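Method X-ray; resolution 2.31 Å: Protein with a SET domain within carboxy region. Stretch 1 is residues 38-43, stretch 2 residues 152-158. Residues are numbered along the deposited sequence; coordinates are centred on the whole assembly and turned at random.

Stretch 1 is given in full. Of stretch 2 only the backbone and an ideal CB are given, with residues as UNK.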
ATOM      1  N   GLY A  38     -12.019 -16.396 -12.284  1.00 67.58           N
ATOM      2  CA  GLY A  38     -11.496 -17.599 -11.623  1.00 68.00           C
ATOM      3  C   GLY A  38     -10.370 -17.349 -10.633  1.00 64.95           C
ATOM      4  O   GLY A  38      -9.483 -18.182 -10.475  1.00 64.38           O
ATOM      5  N   ILE A  39     -10.395 -16.198  -9.966  1.00 62.38           N
ATOM      6  CA  ILE A  39      -9.339 -15.831  -9.028  1.00 61.61           C
ATOM      7  C   ILE A  39      -9.740 -16.216  -7.603  1.00 61.92           C
ATOM      8  O   ILE A  39     -10.793 -15.819  -7.130  1.00 61.98           O
ATOM      9  CB  ILE A  39      -9.035 -14.307  -9.091  1.00 60.38           C
ATOM     10  CG1 ILE A  39      -8.644 -13.891 -10.522  1.00 61.00           C
ATOM     11  CG2 ILE A  39      -7.945 -13.930  -8.094  1.00 56.56           C
ATOM     12  CD1 ILE A  39      -8.573 -12.386 -10.723  1.00 60.22           C
ATOM     13  N   GLU A  40      -8.894 -16.982  -6.922  1.00 63.93           N
ATOM     14  CA  GLU A  40      -9.129 -17.322  -5.515  1.00 66.89           C
ATOM     15  C   GLU A  40      -9.084 -16.068  -4.610  1.00 62.83           C
ATOM     16  O   GLU A  40      -8.142 -15.264  -4.689  1.00 58.49           O
ATOM     17  CB  GLU A  40      -8.096 -18.344  -5.018  1.00 71.27           C
ATOM     18  CG  GLU A  40      -8.603 -19.182  -3.847  1.00 77.76           C
ATOM     19  CD  GLU A  40      -7.513 -19.886  -3.035  1.00 82.17           C
ATOM     20  OE1 GLU A  40      -7.887 -20.667  -2.132  1.00 85.38           O
ATOM     21  OE2 GLU A  40      -6.293 -19.660  -3.255  1.00 84.93           O
ATOM     22  N   TYR A  41     -10.106 -15.922  -3.766  1.00 61.68           N
ATOM     23  CA  TYR A  41     -10.158 -14.866  -2.749  1.00 59.31           C
ATOM     24  C   TYR A  41     -10.378 -15.499  -1.363  1.00 59.67           C
ATOM     25  O   TYR A  41     -10.764 -16.661  -1.282  1.00 65.16           O
ATOM     26  CB  TYR A  41     -11.253 -13.864  -3.072  1.00 58.46           C
ATOM     27  CG  TYR A  41     -12.634 -14.468  -3.233  1.00 62.18           C
ATOM     28  CD1 TYR A  41     -13.536 -14.495  -2.172  1.00 65.54           C
ATOM     29  CD2 TYR A  41     -13.048 -15.001  -4.452  1.00 64.19           C
ATOM     30  CE1 TYR A  41     -14.804 -15.051  -2.324  1.00 67.74           C
ATOM     31  CE2 TYR A  41     -14.314 -15.553  -4.607  1.00 66.20           C
ATOM     32  CZ  TYR A  41     -15.182 -15.572  -3.540  1.00 68.11           C
ATOM     33  OH  TYR A  41     -16.444 -16.110  -3.694  1.00 73.63           O
ATOM     34  N   PHE A  42     -10.139 -14.746  -0.290  1.00118.55           N
ATOM     35  CA  PHE A  42     -10.201 -15.286   1.078  1.00119.26           C
ATOM     36  C   PHE A  42     -11.643 -15.515   1.522  1.00118.27           C
ATOM     37  O   PHE A  42     -12.528 -14.770   1.144  1.00113.60           O
ATOM     38  CB  PHE A  42      -9.504 -14.324   2.044  1.00117.34           C
ATOM     39  CG  PHE A  42      -9.123 -14.934   3.366  1.00121.89           C
ATOM     40  CD1 PHE A  42      -8.001 -15.746   3.477  1.00126.41           C
ATOM     41  CD2 PHE A  42      -9.863 -14.668   4.510  1.00122.81           C
ATOM     42  CE1 PHE A  42      -7.640 -16.301   4.695  1.00132.01           C
ATOM     43  CE2 PHE A  42      -9.508 -15.222   5.733  1.00128.52           C
ATOM     44  CZ  PHE A  42      -8.393 -16.035   5.825  1.00133.08           C
ATOM     45  N   THR A  43     -11.869 -16.552   2.326  1.00123.33           N
ATOM     46  CA  THR A  43     -13.194 -16.848   2.889  1.00123.62           C
ATOM     47  C   THR A  43     -13.089 -17.243   4.357  1.00129.49           C
ATOM     48  O   THR A  43     -12.510 -18.280   4.677  1.00135.52           O
ATOM     49  CB  THR A  43     -13.896 -17.977   2.109  1.00124.83           C
ATOM     50  OG1 THR A  43     -12.968 -19.033   1.848  1.00129.36           O
ATOM     51  CG2 THR A  43     -14.425 -17.467   0.781  1.00119.19           C
ATOM     52  N   UNK A 152      -1.437  -8.483   8.502  1.00 43.06           N
ATOM     53  CA  UNK A 152      -2.040  -8.093   7.246  1.00 38.15           C
ATOM     54  C   UNK A 152      -1.797  -9.243   6.288  1.00 37.12           C
ATOM     55  O   UNK A 152      -0.668  -9.718   6.130  1.00 38.14           O
ATOM     56  CB  UNK A 152      -1.471  -6.775   6.717  1.00 38.15           C
ATOM     57  N   UNK A 153      -2.872  -9.714   5.672  1.00 39.77           N
ATOM     58  CA  UNK A 153      -2.795 -10.812   4.741  1.00 40.95           C
ATOM     59  C   UNK A 153      -3.343 -10.399   3.393  1.00 40.71           C
ATOM     60  O   UNK A 153      -4.154  -9.452   3.287  1.00 38.03           O
ATOM     61  CB  UNK A 153      -3.549 -12.030   5.279  1.00 40.95           C
ATOM     62  N   UNK A 154      -2.923 -11.140   2.367  1.00 39.59           N
ATOM     63  CA  UNK A 154      -3.470 -10.980   1.037  1.00 40.05           C
ATOM     64  C   UNK A 154      -4.893 -11.534   1.027  1.00 42.35           C
ATOM     65  O   UNK A 154      -5.105 -12.654   1.466  1.00 48.05           O
ATOM     66  CB  UNK A 154      -2.595 -11.678  -0.006  1.00 40.05           C
ATOM     67  N   UNK A 155      -5.847 -10.735   0.550  1.00 41.81           N
ATOM     68  CA  UNK A 155      -7.225 -11.151   0.365  1.00 44.90           C
ATOM     69  C   UNK A 155      -7.441 -11.890  -0.937  1.00 46.42           C
ATOM     70  O   UNK A 155      -8.458 -12.553  -1.114  1.00 50.55           O
ATOM     71  CB  UNK A 155      -8.151  -9.934   0.424  1.00 44.90           C
ATOM     72  N   UNK A 156      -6.490 -11.775  -1.851  1.00 46.19           N
ATOM     73  CA  UNK A 156      -6.477 -12.579  -3.082  1.00 48.13           C
ATOM     74  C   UNK A 156      -5.071 -12.510  -3.645  1.00 46.63           C
ATOM     75  O   UNK A 156      -4.207 -11.834  -3.072  1.00 48.81           O
ATOM     76  CB  UNK A 156      -7.507 -12.086  -4.100  1.00 48.13           C
ATOM     77  N   UNK A 157      -4.825 -13.212  -4.744  1.00 45.96           N
ATOM     78  CA  UNK A 157      -3.502 -13.207  -5.380  1.00 45.50           C
ATOM     79  C   UNK A 157      -2.961 -11.791  -5.557  1.00 43.79           C
ATOM     80  O   UNK A 157      -3.645 -10.908  -6.061  1.00 42.69           O
ATOM     81  CB  UNK A 157      -3.567 -13.907  -6.739  1.00 45.50           C
ATOM     82  N   UNK A 158      -1.735 -11.579  -5.105  1.00 43.34           N
ATOM     83  CA  UNK A 158      -0.997 -10.367  -5.412  1.00 41.98           C
ATOM     84  C   UNK A 158       0.158 -10.804  -6.307  1.00 42.18           C
ATOM     85  O   UNK A 158       1.082 -11.472  -5.865  1.00 42.67           O
ATOM     86  CB  UNK A 158      -0.512  -9.650  -4.151  1.00 41.98           C
TER

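The two stretches run in nearly opposite directions, their end-to-end vectors 167° apart, and their CA atoms come nearest at Tyr-41 and position 156, 4.3 Å apart. What stretch 1 offers varies along this line: the ring of Phe-42 at one end, backbone groups of Glu-40 to Phe-42 in the middle, and the aliphatic side chain of Ile-39 at the other end.

Position 152 has extended backbone angles (-119/127) and nothing of stretch 1 within 5.5 Å of its CB. Stretch 1 therefore sets no preference beyond what a strand tolerates, which includes beta-branched residues. The deposited residue is Val-152, and it makes no contact here.

At position 153 the backbone is again extended (-122/158), but CA-to-CB points toward stretch 1. The CB itself is out of contact, so a short side chain would leave a gap before the Phe-42 ring; a longer aliphatic chain such as isoleucine, leucine or methionine could span it, and an aromatic might also be considered. The residue is Ile-153. With chi1 at 58° (p) and chi2 at 165° (t), it carries CD1 over one face of the Phe-42 ring, 3.9 Å from the ring centroid and 11° off the normal, a CH-pi contact. Phe-42 is poorly ordered, so the detail of this packing should be read with caution.

Position 154 directs its CB sideways, with no atom of stretch 1 nearby, and many residues would be compatible. It is Ala-154, whose methyl group stays clear of stretch 1.

Position 155 serves stretch 1 through its backbone. Its carbonyl O accepts a hydrogen bond from Phe-42 N (2.9 Å, with an angle of 142° at the hydrogen) and also receives a CA-H...O contact from Tyr-41 CA at 3.3 Å. An ideal CB would point sideways and lie 4.9 Å from Phe-42 CB, without a clash, and phi/psi of -83/-16 is open to most residues. Neither criterion demands glycine, yet the residue is Gly-155; the bond to Phe-42 N needs no side chain.

Position 156 is the most confined. Its ideal CB sits only 3.3 Å from Glu-40 O, with Tyr-41 CA at 4.1 Å and Ile-39 CG2 at 4.4 Å. The CB is tight against a carbonyl oxygen, so a small residue fits with least strain, but a longer one that leads away from Glu-40 O is not excluded by stretch 1. Ser-156 is found, its CB meeting Glu-40 O at 3.3 Å while its chi1 of 59° (p) turns OG away from that oxygen. Its CA adds a CA-H...O contact to Glu-40 O at 3.5 Å.

Position 157 points its CB sideways, 4.6 Å from Ile-39 CG2 and 5.2 Å from Glu-40 O. The apolar neighbour would suit an aliphatic residue, but the loose fit admits polar ones too. Leu-157, with chi1 at -177° (t), comes no nearer to Ile-39 than its CB, and its branched end lies farther off.

Position 158 is beyond reach of stretch 1, which leaves the choice open; Ile-158 occupies it.

Stretch 2 (152-158) VIAGSLI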
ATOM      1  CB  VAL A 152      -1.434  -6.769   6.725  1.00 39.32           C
ATOM      2  CG1 VAL A 152      -2.103  -6.341   5.441  1.00 39.92           C
ATOM      3  CG2 VAL A 152      -1.596  -5.667   7.769  1.00 40.02           C
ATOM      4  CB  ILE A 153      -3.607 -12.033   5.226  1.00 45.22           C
ATOM      5  CG1 ILE A 153      -5.083 -11.662   5.451  1.00 47.96           C
ATOM      6  CG2 ILE A 153      -3.010 -12.628   6.502  1.00 46.44           C
ATOM      7  CD1 ILE A 153      -6.020 -12.865   5.567  1.00 50.16           C
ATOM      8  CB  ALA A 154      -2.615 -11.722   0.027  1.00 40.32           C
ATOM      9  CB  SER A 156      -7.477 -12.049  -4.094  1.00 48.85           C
ATOM     10  OG  SER A 156      -7.144 -10.711  -4.385  1.00 53.22           O
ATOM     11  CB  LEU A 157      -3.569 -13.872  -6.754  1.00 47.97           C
ATOM     12  CG  LEU A 157      -2.272 -14.030  -7.568  1.00 48.25           C
ATOM     13  CD1 LEU A 157      -1.157 -14.761  -6.819  1.00 48.46           C
ATOM     14  CD2 LEU A 157      -2.607 -14.795  -8.844  1.00 50.44           C
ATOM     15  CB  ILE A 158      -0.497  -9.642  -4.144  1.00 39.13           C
ATOM     16  CG1 ILE A 158      -1.691  -9.219  -3.286  1.00 40.88           C
ATOM     17  CG2 ILE A 158       0.299  -8.415  -4.543  1.00 39.33           C
ATOM     18  CD1 ILE A 158      -1.377  -8.745  -1.876  1.00 39.31           C
TER
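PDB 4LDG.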